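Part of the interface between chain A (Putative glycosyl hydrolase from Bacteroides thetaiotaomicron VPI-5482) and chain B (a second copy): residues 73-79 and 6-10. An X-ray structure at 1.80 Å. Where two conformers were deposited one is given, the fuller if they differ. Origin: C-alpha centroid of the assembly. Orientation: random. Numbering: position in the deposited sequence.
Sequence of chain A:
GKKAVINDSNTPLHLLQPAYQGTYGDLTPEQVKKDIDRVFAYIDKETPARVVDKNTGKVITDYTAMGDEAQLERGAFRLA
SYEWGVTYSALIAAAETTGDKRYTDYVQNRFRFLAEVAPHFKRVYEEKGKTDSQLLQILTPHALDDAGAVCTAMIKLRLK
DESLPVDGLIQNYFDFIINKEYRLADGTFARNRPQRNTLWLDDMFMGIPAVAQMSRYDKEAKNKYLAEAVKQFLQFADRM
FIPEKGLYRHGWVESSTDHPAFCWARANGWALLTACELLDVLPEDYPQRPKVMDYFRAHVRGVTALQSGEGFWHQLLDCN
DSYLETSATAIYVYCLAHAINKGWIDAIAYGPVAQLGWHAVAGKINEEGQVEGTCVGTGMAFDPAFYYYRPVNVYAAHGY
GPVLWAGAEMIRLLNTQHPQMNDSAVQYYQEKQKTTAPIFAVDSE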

ATOM      1  N   GLU A  73      31.408  29.562  19.510  1.00 22.52           N
ATOM      2  CA  GLU A  73      30.748  29.020  20.696  1.00 22.20           C
ATOM      3  C   GLU A  73      29.761  27.936  20.275  1.00 22.86           C
ATOM      4  O   GLU A  73      28.962  28.132  19.337  1.00 24.24           O
ATOM      5  CB  GLU A  73      30.014  30.145  21.454  1.00 23.89           C
ATOM      6  CG  GLU A  73      29.329  29.615  22.696  1.00 23.87           C
ATOM      7  CD  GLU A  73      28.631  30.654  23.490  1.00 25.80           C
ATOM      8  OE1 GLU A  73      28.519  31.793  23.017  1.00 24.77           O
ATOM      9  OE2 GLU A  73      28.145  30.295  24.583  1.00 27.81           O
ATOM     10  N   ARG A  74      29.782  26.793  20.955  1.00 22.23           N
ATOM     11  CA  ARG A  74      28.935  25.710  20.540  1.00 22.22           C
ATOM     12  C   ARG A  74      27.571  25.807  21.201  1.00 25.64           C
ATOM     13  O   ARG A  74      27.453  25.621  22.399  1.00 28.58           O
ATOM     14  CB  ARG A  74      29.587  24.387  20.901  1.00 23.59           C
ATOM     15  CG  ARG A  74      30.990  24.183  20.369  1.00 27.41           C
ATOM     16  CD  ARG A  74      30.996  24.200  18.935  1.00 27.48           C
ATOM     17  NE  ARG A  74      32.182  23.600  18.313  1.00 28.59           N
ATOM     18  CZ  ARG A  74      33.000  24.196  17.444  1.00 30.88           C
ATOM     19  NH1 ARG A  74      32.927  25.496  17.176  1.00 27.12           N
ATOM     20  NH2 ARG A  74      33.930  23.478  16.849  1.00 30.49           N
ATOM     21  N   GLY A  75      26.559  26.151  20.437  1.00 25.53           N
ATOM     22  CA  GLY A  75      25.162  26.054  20.881  1.00 26.17           C
ATOM     23  C   GLY A  75      24.647  24.722  20.372  1.00 28.38           C
ATOM     24  O   GLY A  75      25.433  23.902  19.936  1.00 30.97           O
ATOM     25  N   ALA A  76      23.341  24.488  20.404  1.00 29.07           N
ATOM     26  CA  ALA A  76      22.809  23.198  19.950  1.00 28.44           C
ATOM     27  C   ALA A  76      22.926  23.019  18.465  1.00 29.74           C
ATOM     28  O   ALA A  76      22.997  21.893  18.004  1.00 32.24           O
ATOM     29  CB  ALA A  76      21.318  23.013  20.401  1.00 28.58           C
ATOM     30  N   PHE A  77      22.959  24.112  17.688  1.00 27.36           N
ATOM     31  CA  PHE A  77      22.983  24.001  16.239  1.00 26.74           C
ATOM     32  C   PHE A  77      24.125  24.794  15.615  1.00 27.51           C
ATOM     33  O   PHE A  77      24.407  25.912  16.065  1.00 26.55           O
ATOM     34  CB  PHE A  77      21.684  24.535  15.689  1.00 25.87           C
ATOM     35  CG  PHE A  77      20.487  23.907  16.320  1.00 25.64           C
ATOM     36  CD1 PHE A  77      20.204  22.564  16.071  1.00 27.08           C
ATOM     37  CD2 PHE A  77      19.717  24.612  17.246  1.00 25.83           C
ATOM     38  CE1 PHE A  77      19.147  21.949  16.713  1.00 24.96           C
ATOM     39  CE2 PHE A  77      18.645  24.014  17.861  1.00 26.52           C
ATOM     40  CZ  PHE A  77      18.360  22.658  17.579  1.00 20.84           C
ATOM     41  N   ARG A  78      24.751  24.217  14.580  0.70 29.14           N
ATOM     42  CA  ARG A  78      25.892  24.837  13.872  0.70 27.21           C
ATOM     43  C   ARG A  78      25.367  25.959  12.994  0.70 27.41           C
ATOM     44  O   ARG A  78      24.295  25.831  12.390  0.70 28.42           O
ATOM     45  CB  ARG A  78      26.635  23.781  13.026  0.70 29.15           C
ATOM     46  CG  ARG A  78      27.387  22.733  13.835  0.70 27.57           C
ATOM     47  CD  ARG A  78      27.749  21.434  13.075  0.70 32.37           C
ATOM     48  NE  ARG A  78      26.528  20.660  12.766  0.70 41.64           N
ATOM     49  CZ  ARG A  78      26.159  20.192  11.561  0.70 37.56           C
ATOM     50  NH1 ARG A  78      26.936  20.328  10.476  0.70 40.97           N
ATOM     51  NH2 ARG A  78      25.001  19.549  11.448  0.70 28.71           N
ATOM     52  N   LEU A  79      26.090  27.076  12.964  1.00 23.81           N
ATOM     53  CA  LEU A  79      25.686  28.249  12.181  1.00 25.34           C
ATOM     54  C   LEU A  79      25.783  28.127  10.667  1.00 26.87           C
ATOM     55  O   LEU A  79      25.092  28.859   9.959  1.00 25.45           O
ATOM     56  CB  LEU A  79      26.524  29.476  12.588  1.00 25.50           C
ATOM     57  CG  LEU A  79      26.266  30.140  13.944  1.00 26.11           C
ATOM     58  CD1 LEU A  79      27.282  31.302  14.249  1.00 19.72           C
ATOM     59  CD2 LEU A  79      24.869  30.734  13.966  1.00 25.10           C
TER
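Chain B (6-10) INDSN

Two loops can hold each other without any regular secondary structure, for example when one offers backbone carbonyls and an arginine, and the other a hydroxyl and a carboxylate. The contact between residues 73-79 of chain A and residues 6-10 of chain B, two copies of a putative glycosyl hydrolase, illustrates the principle. Neither stretch forms a helix or strand. The nearest CA atoms pair A76(A) with N7(B), 5.4 Å, and F77(A) with D8(B), 5.0 Å, so over this short step the two chains advance in the same sense; together they bury 408 Å².

Chain B enters at I6(B), which is poorly ordered and makes no contact with the chain A stretch. N7(B) follows in an extended conformation (phi/psi -145/-172), its CB directed toward chain A and its chi1 in the p well. Its ND2 packs 3.7 Å from CA of A76(A), while OD1 turns back to its own chain, accepting a hydrogen bond from N of N10(B) at 3.1 Å. N of N7(B) donates to OD1 of N10(B) at 3.0 Å, and this reciprocal pair ties the two ends of the turn together.

At D8(B) the backbone bends to -63/-35, and the CA-to-CB bond points toward chain A, with chi1 t. Its CB lies 2.9 Å from O of A76(A) and 3.8 Å from CD1 of F77(A), a close fit; the carboxylate beyond it meets R78(A). There, NH2 of R78(A) forms a salt bridge with OD1 of D8(B) at 2.7 Å; that oxygen lies at the edge of the guanidinium, near its plane, and the hydrogen bond is nearly straight. The backbone N of R78(A) donates to OD2 of D8(B) at 3.1 Å, also almost linearly, so one carboxylate engages both main chain and side chain of the same residue. NE of R78(A) adds weak bonds to OD2 and O of D8(B), at 3.1 and 3.3 Å. A water donates to OD2 of D8(B) at 2.6 Å and to O of R78(A) at 3.0 Å, bridging the pair.

S9(B) keeps a similar backbone bend, -77/-35, and turns to the preceding carbonyls of chain A. Its N makes a weak 3.2 Å hydrogen bond to O of A76(A), and its OG donates to O of G75(A) at a very short 2.4 Å, a value to be read cautiously because that oxygen is crowded in the model. CB of S9(B) meets CB of R74(A) at 4.1 Å. N10(B), exposed and poorly ordered, closes the turn.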

ATOM      1  N   ILE B   6      24.889  15.982  24.258  1.00 70.14           N
ATOM      2  CA  ILE B   6      24.653  15.358  22.908  1.00 71.53           C
ATOM      3  C   ILE B   6      23.659  16.203  22.087  1.00 69.67           C
ATOM      4  O   ILE B   6      22.444  16.092  22.271  1.00 71.11           O
ATOM      5  CB  ILE B   6      24.122  13.860  22.970  1.00 73.06           C
ATOM      6  CG1 ILE B   6      25.093  12.920  23.731  1.00 76.29           C
ATOM      7  CG2 ILE B   6      23.819  13.318  21.528  1.00 70.61           C
ATOM      8  CD1 ILE B   6      26.469  12.643  23.036  1.00 79.85           C
ATOM      9  N   ASN B   7      24.183  17.035  21.187  1.00 65.74           N
ATOM     10  CA  ASN B   7      23.356  17.874  20.316  1.00 61.36           C
ATOM     11  C   ASN B   7      24.001  18.031  18.916  1.00 59.60           C
ATOM     12  O   ASN B   7      24.986  17.334  18.614  1.00 57.80           O
ATOM     13  CB  ASN B   7      23.062  19.213  21.011  1.00 60.24           C
ATOM     14  CG  ASN B   7      24.318  20.000  21.326  1.00 62.30           C
ATOM     15  OD1 ASN B   7      25.340  19.884  20.632  1.00 53.91           O
ATOM     16  ND2 ASN B   7      24.242  20.833  22.371  1.00 58.26           N
ATOM     17  N   ASP B   8      23.448  18.911  18.068  1.00 58.17           N
ATOM     18  CA  ASP B   8      23.932  19.081  16.663  1.00 56.85           C
ATOM     19  C   ASP B   8      25.420  19.594  16.589  1.00 56.27           C
ATOM     20  O   ASP B   8      26.195  19.199  15.702  1.00 56.12           O
ATOM     21  CB  ASP B   8      22.962  19.974  15.811  1.00 49.58           C
ATOM     22  CG  ASP B   8      23.484  20.197  14.374  1.00 56.37           C
ATOM     23  OD1 ASP B   8      23.637  19.121  13.713  1.00 42.44           O
ATOM     24  OD2 ASP B   8      23.756  21.382  13.904  1.00 29.02           O
ATOM     25  N   SER B   9      25.811  20.444  17.535  1.00 55.17           N
ATOM     26  CA  SER B   9      27.166  20.994  17.552  1.00 55.53           C
ATOM     27  C   SER B   9      28.238  20.026  18.061  1.00 58.28           C
ATOM     28  O   SER B   9      29.381  20.069  17.582  1.00 56.39           O
ATOM     29  CB  SER B   9      27.199  22.236  18.417  1.00 52.82           C
ATOM     30  OG  SER B   9      26.365  23.237  17.875  1.00 49.23           O
ATOM     31  N   ASN B  10      27.888  19.183  19.041  1.00 61.30           N
ATOM     32  CA  ASN B  10      28.887  18.306  19.679  1.00 63.92           C
ATOM     33  C   ASN B  10      28.760  16.803  19.383  1.00 64.01           C
ATOM     34  O   ASN B  10      29.610  16.024  19.833  1.00 63.62           O
ATOM     35  CB  ASN B  10      29.029  18.604  21.206  1.00 66.70           C
ATOM     36  CG  ASN B  10      27.799  18.207  22.045  1.00 70.67           C
ATOM     37  OD1 ASN B  10      27.088  17.237  21.741  1.00 68.83           O
ATOM     38  ND2 ASN B  10      27.573  18.953  23.140  1.00 72.99           N
TER
HETATM   39  O   HOH W   1      22.937  23.213  12.211  1.00 30.07           O